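Bse634I restriction endonuclease (Geobacillus stearothermophilus, PDB 1KNV) acts as a type II restriction endonuclease that hydrolyses DNA at a specific recognition sequence, probably with the help of bound metal ions. Local coordinates at residues Met82-Ser87 and Asp173-Leu178; Trp88-Arg91 and Glu95-Asp98; Gln126-Leu131 and Val138-Ser143. All coordinates share one frame; numbering follows the deposited sequence.

How the contacts relate
Contacts 1 and 2 are neighbours on helix 68-93, their centres 13 Å apart: contact 1 packs its later part against the C-terminal part of helix 169-176, and contact 2 caps its C-terminus in the turn leading to strand 99-103. They touch directly where Val-174 CG1 meets Trp-88 CZ3 at 3.5 Å. Contact 3 lies remote, about 30 Å from contact 1 and 34 Å from contact 2 between centres, and joins helix 118-131 to the loop before strand 147-151. Along the chain, contact 2 and then contact 3 close between the two halves of contact 1. Strands 99-103 and 147-151, into which contacts 2 and 3 lead, lie side by side in the five-stranded mixed sheet of this PDDEXK-clan nuclease.

Contact 1 of 3, residues Met82-Ser87 and Asp173-Leu178; sequences MIAIQS and DVALTL
Ala-84 and Ala-175 face each other across a helix-helix packing contact, in which helix 68-93 of this PDDEXK-clan nuclease meets the C-terminal part of helix 169-176. Each alanine directs its methyl toward the other segment, and the two CB atoms lie 4.1 Å apart. With nothing larger than a methyl on either side, the backbones come close, the CA of Ala-84 standing 5.9 Å from the CA of Ala-175. The Ala-84 methyl also rests near the backbone carbonyl of its partner, its CB 4.0 Å from Ala-175 O, so one small group covers both a methyl and a peptide oxygen.

Longer side chains flank this small centre. Ile-85 has CG1 beside its backbone N (chi1 -64°), and a second bend at chi2 brings CD1 over the methyl of Ala-175, with 4.0 Å between Ile-85 CD1 and Ala-175 CB. Leu-176 comes in from its own segment with one branch alone, its CD2 4.1 Å from Ala-84 CB. These touches are all van der Waals contacts; no hydrogen bond crosses between the segments.

Around the contact, Ile-85 also meets Ile-164, Ile-83 leans on Ile-283 of helix 281-291, and Ala-84 touches Lys-103 on strand 99-103. The side chain of Ala-84 lies about 8 Å from that of Leu-197, part of a calcium site of this protein that is empty in this chain. Within helix 68-93, Ser-87 turns its hydroxyl back on the preceding turn, where OG donates to Ile-83 O at 3.0 Å from above the carbonyl plane, alongside the helical bond from Ser-87 N.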
loop_
_atom_site.group_PDB
_atom_site.type_symbol
_atom_site.label_atom_id
_atom_site.label_comp_id
_atom_site.label_asym_id
_atom_site.label_seq_id
_atom_site.Cartn_x
_atom_site.Cartn_y
_atom_site.Cartn_z
ATOM N N MET B 82 18.981 11.143 36.137
ATOM C CA MET B 82 20.317 11.148 35.537
ATOM C C MET B 82 20.263 11.280 34.019
ATOM O O MET B 82 20.997 12.079 33.425
ATOM C CB MET B 82 21.069 9.877 35.930
ATOM C CG MET B 82 21.479 9.880 37.388
ATOM S SD MET B 82 22.246 8.360 37.930
ATOM C CE MET B 82 22.514 8.763 39.675
ATOM N N ILE B 83 19.400 10.480 33.402
ATOM C CA ILE B 83 19.209 10.516 31.961
ATOM C C ILE B 83 18.761 11.928 31.554
ATOM O O ILE B 83 19.357 12.551 30.674
ATOM C CB ILE B 83 18.136 9.483 31.534
ATOM C CG1 ILE B 83 18.721 8.080 31.621
ATOM C CG2 ILE B 83 17.668 9.745 30.114
ATOM C CD1 ILE B 83 19.939 7.881 30.739
ATOM N N ALA B 84 17.714 12.426 32.210
ATOM C CA ALA B 84 17.179 13.746 31.916
ATOM C C ALA B 84 18.220 14.857 32.029
ATOM O O ALA B 84 18.318 15.705 31.146
ATOM C CB ALA B 84 16.001 14.044 32.835
ATOM N N ILE B 85 18.992 14.863 33.112
ATOM C CA ILE B 85 20.010 15.896 33.320
ATOM C C ILE B 85 21.111 15.821 32.265
ATOM O O ILE B 85 21.514 16.836 31.692
ATOM C CB ILE B 85 20.658 15.762 34.727
ATOM C CG1 ILE B 85 19.606 16.006 35.806
ATOM C CG2 ILE B 85 21.823 16.746 34.879
ATOM C CD1 ILE B 85 18.971 17.362 35.734
ATOM N N GLN B 86 21.600 14.613 32.015
ATOM C CA GLN B 86 22.656 14.438 31.042
ATOM C C GLN B 86 22.164 14.950 29.696
ATOM O O GLN B 86 22.850 15.727 29.036
ATOM C CB GLN B 86 23.060 12.960 30.953
ATOM C CG GLN B 86 24.351 12.703 30.165
ATOM C CD GLN B 86 25.616 13.261 30.834
ATOM O OE1 GLN B 86 26.675 13.308 30.213
ATOM N NE2 GLN B 86 25.508 13.677 32.094
ATOM N N SER B 87 20.966 14.533 29.297
ATOM C CA SER B 87 20.393 14.961 28.014
ATOM C C SER B 87 20.276 16.469 27.919
ATOM O O SER B 87 20.548 17.054 26.868
ATOM C CB SER B 87 19.010 14.343 27.805
ATOM O OG SER B 87 19.107 12.937 27.722
ATOM N N ASP B 173 13.045 19.416 38.650
ATOM C CA ASP B 173 11.638 19.512 38.280
ATOM C C ASP B 173 11.506 19.988 36.824
ATOM O O ASP B 173 10.677 19.489 36.064
ATOM C CB ASP B 173 10.917 20.482 39.233
ATOM C CG ASP B 173 9.462 20.729 38.838
ATOM O OD1 ASP B 173 8.661 19.771 38.884
ATOM O OD2 ASP B 173 9.118 21.879 38.475
ATOM N N VAL B 174 12.332 20.951 36.434
ATOM C CA VAL B 174 12.286 21.468 35.075
ATOM C C VAL B 174 12.672 20.395 34.054
ATOM O O VAL B 174 12.088 20.314 32.969
ATOM C CB VAL B 174 13.223 22.682 34.923
ATOM C CG1 VAL B 174 13.437 23.011 33.459
ATOM C CG2 VAL B 174 12.617 23.874 35.619
ATOM N N ALA B 175 13.654 19.571 34.405
ATOM C CA ALA B 175 14.114 18.516 33.510
ATOM C C ALA B 175 13.084 17.395 33.366
ATOM O O ALA B 175 13.017 16.733 32.332
ATOM C CB ALA B 175 15.438 17.946 34.019
ATOM N N LEU B 176 12.270 17.198 34.398
ATOM C CA LEU B 176 11.273 16.136 34.382
ATOM C C LEU B 176 9.877 16.542 33.914
ATOM O O LEU B 176 8.991 15.691 33.811
ATOM C CB LEU B 176 11.175 15.499 35.776
ATOM C CG LEU B 176 12.423 14.780 36.311
ATOM C CD1 LEU B 176 12.159 14.269 37.722
ATOM C CD2 LEU B 176 12.794 13.619 35.381
ATOM N N THR B 177 9.673 17.827 33.631
ATOM C CA THR B 177 8.366 18.310 33.178
ATOM C C THR B 177 8.518 19.115 31.906
ATOM O O THR B 177 7.663 19.927 31.577
ATOM C CB THR B 177 7.691 19.223 34.224
ATOM O OG1 THR B 177 8.519 20.370 34.469
ATOM C CG2 THR B 177 7.460 18.468 35.528
ATOM N N LEU B 178 9.609 18.883 31.191
ATOM C CA LEU B 178 9.887 19.598 29.955
ATOM C C LEU B 178 8.802 19.345 28.903
ATOM O O LEU B 178 8.440 20.232 28.141
ATOM C CB LEU B 178 11.261 19.165 29.439
ATOM C CG LEU B 178 11.991 19.957 28.359
ATOM C CD1 LEU B 178 12.114 21.429 28.739
ATOM C CD2 LEU B 178 13.360 19.334 28.187
#

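Contact 2 of 3, residues Trp88-Arg91 and Glu95-Asp98; sequences WNYR and ELND
This is a helix C-terminal cap: the chain leaving helix 68-93 folds back on the last turns through a Schellman motif before entering strand 99-103, and Arg-91 and Leu-96 form its centre. Glu-95 is the residue that breaks the helix, with a positive phi and two bonds reaching back into the last turn. One of them is the bond from Leu-96 N to Arg-91 O, 2.9 Å long with an N-H...O angle of 158°, the donor lying in the carbonyl plane. It provides a partner for a carbonyl at the helix end. Leu-96 is also the centre of an inverse gamma turn, which redirects the chain at once.

Apolar contacts accompany this bond. The CB atoms of Arg-91 and Leu-96 approach to 4.2 Å, while Leu-96 sends its CD1 branch obliquely against the ring of Tyr-90, touching CE2 at a tight 3.4 Å. Tyr-90 carries its ring anti to the backbone N (chi1 171°), which brings CE2 to the leucine, and its hydroxyl is hydrogen-bonded to Asp-288 on helix 281-291.

Arg-91 sets CG between its backbone N and carbonyl carbon (chi1 64°) and then bends at chi3, carrying the guanidinium along the returning loop. There NE bonds to Tyr-99 O and NH2 to Asn-161 OD1, tying the cap to the first strand of the mixed sheet and to a neighbouring loop. A methionine in its place would probably leave both of those oxygens without their donor and free the loop to shift. Obliquely placed near the same guanidinium, Leu-96 O stands 3.5 Å from Arg-91 NH2.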
loop_
_atom_site.group_PDB
_atom_site.type_symbol
_atom_site.label_atom_id
_atom_site.label_comp_id
_atom_site.label_asym_id
_atom_site.label_seq_id
_atom_site.Cartn_x
_atom_site.Cartn_y
_atom_site.Cartn_z
ATOM N N TRP B 88 19.859 17.096 29.015
ATOM C CA TRP B 88 19.706 18.546 29.052
ATOM C C TRP B 88 21.061 19.219 28.817
ATOM O O TRP B 88 21.149 20.168 28.041
ATOM C CB TRP B 88 19.101 18.985 30.394
ATOM C CG TRP B 88 19.060 20.474 30.608
ATOM C CD1 TRP B 88 20.130 21.319 30.741
ATOM C CD2 TRP B 88 17.894 21.288 30.741
ATOM N NE1 TRP B 88 19.702 22.606 30.948
ATOM C CE2 TRP B 88 18.336 22.616 30.952
ATOM C CE3 TRP B 88 16.522 21.025 30.701
ATOM C CZ2 TRP B 88 17.446 23.679 31.126
ATOM C CZ3 TRP B 88 15.638 22.085 30.875
ATOM C CH2 TRP B 88 16.105 23.395 31.084
ATOM N N ASN B 89 22.113 18.727 29.471
ATOM C CA ASN B 89 23.438 19.315 29.291
ATOM C C ASN B 89 24.053 18.954 27.932
ATOM O O ASN B 89 24.898 19.685 27.411
ATOM C CB ASN B 89 24.381 18.884 30.421
ATOM C CG ASN B 89 24.032 19.526 31.758
ATOM O OD1 ASN B 89 23.527 20.647 31.809
ATOM N ND2 ASN B 89 24.324 18.823 32.849
ATOM N N TYR B 90 23.625 17.830 27.360
ATOM C CA TYR B 90 24.120 17.385 26.058
ATOM C C TYR B 90 23.769 18.360 24.941
ATOM O O TYR B 90 24.632 18.732 24.146
ATOM C CB TYR B 90 23.556 16.004 25.701
ATOM C CG TYR B 90 23.848 15.558 24.274
ATOM C CD1 TYR B 90 24.984 14.817 23.962
ATOM C CD2 TYR B 90 22.987 15.894 23.236
ATOM C CE1 TYR B 90 25.251 14.423 22.646
ATOM C CE2 TYR B 90 23.248 15.510 21.925
ATOM C CZ TYR B 90 24.377 14.777 21.637
ATOM O OH TYR B 90 24.617 14.421 20.330
ATOM N N ARG B 91 22.506 18.767 24.859
ATOM C CA ARG B 91 22.136 19.679 23.787
ATOM C C ARG B 91 22.783 21.033 23.996
ATOM O O ARG B 91 22.974 21.795 23.042
ATOM C CB ARG B 91 20.616 19.828 23.662
ATOM C CG ARG B 91 19.921 20.448 24.838
ATOM C CD ARG B 91 18.520 20.926 24.440
ATOM N NE ARG B 91 18.543 22.074 23.523
ATOM C CZ ARG B 91 18.865 23.319 23.875
ATOM N NH1 ARG B 91 19.200 23.601 25.126
ATOM N NH2 ARG B 91 18.837 24.291 22.974
ATOM N N GLU B 95 25.619 22.360 21.515
ATOM C CA GLU B 95 25.016 23.532 20.894
ATOM C C GLU B 95 23.960 23.164 19.855
ATOM O O GLU B 95 23.959 23.689 18.746
ATOM C CB GLU B 95 26.097 24.403 20.250
ATOM C CG GLU B 95 27.054 25.054 21.245
ATOM C CD GLU B 95 28.266 25.691 20.568
ATOM O OE1 GLU B 95 28.074 26.520 19.657
ATOM O OE2 GLU B 95 29.409 25.364 20.949
ATOM N N LEU B 96 23.055 22.263 20.223
ATOM C CA LEU B 96 21.993 21.832 19.321
ATOM C C LEU B 96 20.797 22.730 19.578
ATOM O O LEU B 96 19.826 22.318 20.215
ATOM C CB LEU B 96 21.628 20.375 19.602
ATOM C CG LEU B 96 22.743 19.355 19.362
ATOM C CD1 LEU B 96 22.329 18.004 19.879
ATOM C CD2 LEU B 96 23.047 19.275 17.886
ATOM N N ASN B 97 20.865 23.958 19.073
ATOM C CA ASN B 97 19.798 24.923 19.295
ATOM C C ASN B 97 18.431 24.582 18.713
ATOM O O ASN B 97 17.458 25.250 19.033
ATOM C CB ASN B 97 20.222 26.311 18.801
ATOM C CG ASN B 97 20.467 26.354 17.297
ATOM O OD1 ASN B 97 20.109 25.423 16.568
ATOM N ND2 ASN B 97 21.071 27.446 16.824
ATOM N N ASP B 98 18.337 23.561 17.871
ATOM C CA ASP B 98 17.041 23.212 17.296
ATOM C C ASP B 98 16.480 21.924 17.858
ATOM O O ASP B 98 15.385 21.523 17.495
ATOM C CB ASP B 98 17.147 23.066 15.788
ATOM C CG ASP B 98 17.783 24.262 15.139
ATOM O OD1 ASP B 98 17.414 25.409 15.491
ATOM O OD2 ASP B 98 18.653 24.053 14.265
#

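Contact 3 of 3, residues Gln126-Leu131 and Val138-Ser143; sequences QLEKSL and VRLITS
Glu-128 OE1 has two partners: a water that bridges it to the backbone of Leu-140, and Arg-113 NH2 in a salt bridge, whose positive charge would probably favour an ionised Glu-128. The water donates to both acceptors, lying 2.5 Å from Glu-128 OE1 and 2.6 Å from Leu-140 O, so it joins the helix side chain to the loop main chain where no direct hydrogen bond does.

The motif is a helix packed against the extended chain that returns along it, helix 118-131 on one side and residues 138-143 on the other. The extended chain of Glu-128 crosses Leu-140 at about a right angle, its CG 3.9 Å from Leu-140 CD2. That same methyl meets Leu-127, where the two CD2 atoms are 4.1 Å apart and the side chains again cross nearly square. Leu-140 gets there with CG anti to its backbone N (chi1 177°), which brings CD2 against both the glutamate stem and Leu-127.

One turn further on, Leu-131 buries the most surface. Its CD1 lies 3.9 Å from Leu-140 CB, and the other branch, CD2, approaches Val-138 CG1 at 4.2 Å. The Leu-131 CB sits 3.7 Å from Val-138 O, so the leucine packs against the face of the loop from which Val-138 and Leu-140 project.

Other copies of the protein reach the pair, Leu-131 packing on Pro-267 of a second subunit and Leu-127 on Trp-228 of a third. Within its own chain, helix 118-131 and the loop leading to strand 147-151 lie against helix 203-227, on which Leu-127 touches His-222 and Leu-140 touches Leu-219.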
loop_
_atom_site.group_PDB
_atom_site.type_symbol
_atom_site.label_atom_id
_atom_site.label_comp_id
_atom_site.label_asym_id
_atom_site.label_seq_id
_atom_site.Cartn_x
_atom_site.Cartn_y
_atom_site.Cartn_z
ATOM N N GLN B 126 -9.145 10.253 14.552
ATOM C CA GLN B 126 -10.012 9.751 13.512
ATOM C C GLN B 126 -9.661 8.265 13.269
ATOM O O GLN B 126 -10.552 7.431 13.057
ATOM C CB GLN B 126 -9.816 10.606 12.266
ATOM C CG GLN B 126 -10.673 10.245 11.098
ATOM C CD GLN B 126 -10.123 9.056 10.355
ATOM O OE1 GLN B 126 -8.908 8.845 10.322
ATOM N NE2 GLN B 126 -11.009 8.279 9.733
ATOM N N LEU B 127 -8.368 7.930 13.322
ATOM C CA LEU B 127 -7.918 6.548 13.132
ATOM C C LEU B 127 -8.490 5.664 14.244
ATOM O O LEU B 127 -9.035 4.596 13.982
ATOM C CB LEU B 127 -6.382 6.474 13.136
ATOM C CG LEU B 127 -5.688 5.102 13.174
ATOM C CD1 LEU B 127 -6.168 4.221 12.037
ATOM C CD2 LEU B 127 -4.185 5.294 13.083
ATOM N N GLU B 128 -8.381 6.124 15.482
ATOM C CA GLU B 128 -8.890 5.372 16.620
ATOM C C GLU B 128 -10.368 5.077 16.484
ATOM O O GLU B 128 -10.813 3.953 16.676
ATOM C CB GLU B 128 -8.683 6.156 17.911
ATOM C CG GLU B 128 -7.245 6.315 18.345
ATOM C CD GLU B 128 -7.118 7.257 19.534
ATOM O OE1 GLU B 128 -6.069 7.245 20.217
ATOM O OE2 GLU B 128 -8.074 8.026 19.780
ATOM N N LYS B 129 -11.131 6.124 16.183
ATOM C CA LYS B 129 -12.579 6.023 16.030
ATOM C C LYS B 129 -12.910 5.076 14.877
ATOM O O LYS B 129 -13.890 4.328 14.942
ATOM C CB LYS B 129 -13.170 7.418 15.788
ATOM C CG LYS B 129 -12.770 8.409 16.883
ATOM C CD LYS B 129 -13.015 9.883 16.527
ATOM C CE LYS B 129 -12.483 10.801 17.637
ATOM N NZ LYS B 129 -12.775 12.230 17.383
ATOM N N SER B 130 -12.084 5.103 13.835
ATOM C CA SER B 130 -12.265 4.243 12.674
ATOM C C SER B 130 -12.137 2.772 13.101
ATOM O O SER B 130 -12.993 1.939 12.799
ATOM C CB SER B 130 -11.187 4.586 11.648
ATOM O OG SER B 130 -11.488 4.085 10.366
ATOM N N LEU B 131 -11.054 2.476 13.816
ATOM C CA LEU B 131 -10.757 1.130 14.298
ATOM C C LEU B 131 -11.803 0.582 15.247
ATOM O O LEU B 131 -12.249 -0.555 15.105
ATOM C CB LEU B 131 -9.404 1.112 15.014
ATOM C CG LEU B 131 -8.154 1.277 14.159
ATOM C CD1 LEU B 131 -6.931 1.304 15.048
ATOM C CD2 LEU B 131 -8.067 0.135 13.174
ATOM N N VAL B 138 -11.346 -3.112 17.372
ATOM C CA VAL B 138 -9.897 -3.117 17.269
ATOM C C VAL B 138 -9.519 -1.829 17.989
ATOM O O VAL B 138 -10.283 -0.864 17.992
ATOM C CB VAL B 138 -9.428 -3.075 15.807
ATOM C CG1 VAL B 138 -7.913 -3.199 15.744
ATOM C CG2 VAL B 138 -10.078 -4.196 15.028
ATOM N N ARG B 139 -8.349 -1.799 18.597
ATOM C CA ARG B 139 -7.968 -0.632 19.353
ATOM C C ARG B 139 -6.530 -0.182 19.106
ATOM O O ARG B 139 -5.626 -1.008 18.958
ATOM C CB ARG B 139 -8.193 -0.954 20.832
ATOM C CG ARG B 139 -8.029 0.191 21.797
ATOM C CD ARG B 139 -8.141 -0.328 23.225
ATOM N NE ARG B 139 -9.463 -0.881 23.486
ATOM C CZ ARG B 139 -10.535 -0.146 23.778
ATOM N NH1 ARG B 139 -10.440 1.181 23.850
ATOM N NH2 ARG B 139 -11.704 -0.739 24.009
ATOM N N LEU B 140 -6.324 1.131 19.039
ATOM C CA LEU B 140 -4.985 1.678 18.842
ATOM C C LEU B 140 -4.473 1.960 20.235
ATOM O O LEU B 140 -4.985 2.845 20.913
ATOM C CB LEU B 140 -5.011 2.990 18.037
ATOM C CG LEU B 140 -3.623 3.635 17.873
ATOM C CD1 LEU B 140 -2.721 2.693 17.082
ATOM C CD2 LEU B 140 -3.720 4.978 17.184
ATOM N N ILE B 141 -3.477 1.195 20.664
ATOM C CA ILE B 141 -2.904 1.348 21.993
ATOM C C ILE B 141 -1.441 1.696 21.860
ATOM O O ILE B 141 -0.651 0.885 21.395
ATOM C CB ILE B 141 -3.023 0.037 22.802
ATOM C CG1 ILE B 141 -4.490 -0.353 22.949
ATOM C CG2 ILE B 141 -2.381 0.200 24.181
ATOM C CD1 ILE B 141 -4.700 -1.662 23.651
ATOM N N THR B 142 -1.079 2.907 22.264
ATOM C CA THR B 142 0.307 3.341 22.170
ATOM C C THR B 142 0.904 3.514 23.563
ATOM O O THR B 142 0.184 3.534 24.559
ATOM C CB THR B 142 0.409 4.674 21.383
ATOM O OG1 THR B 142 -0.395 5.668 22.025
ATOM C CG2 THR B 142 -0.085 4.488 19.940
ATOM N N SER B 143 2.225 3.624 23.629
ATOM C CA SER B 143 2.917 3.810 24.902
ATOM C C SER B 143 3.924 4.944 24.746
ATOM O O SER B 143 4.059 5.516 23.664
ATOM C CB SER B 143 3.639 2.523 25.315
ATOM O OG SER B 143 4.561 2.125 24.314
HETATM O O HOH W 1 -4.740 5.361 21.284
#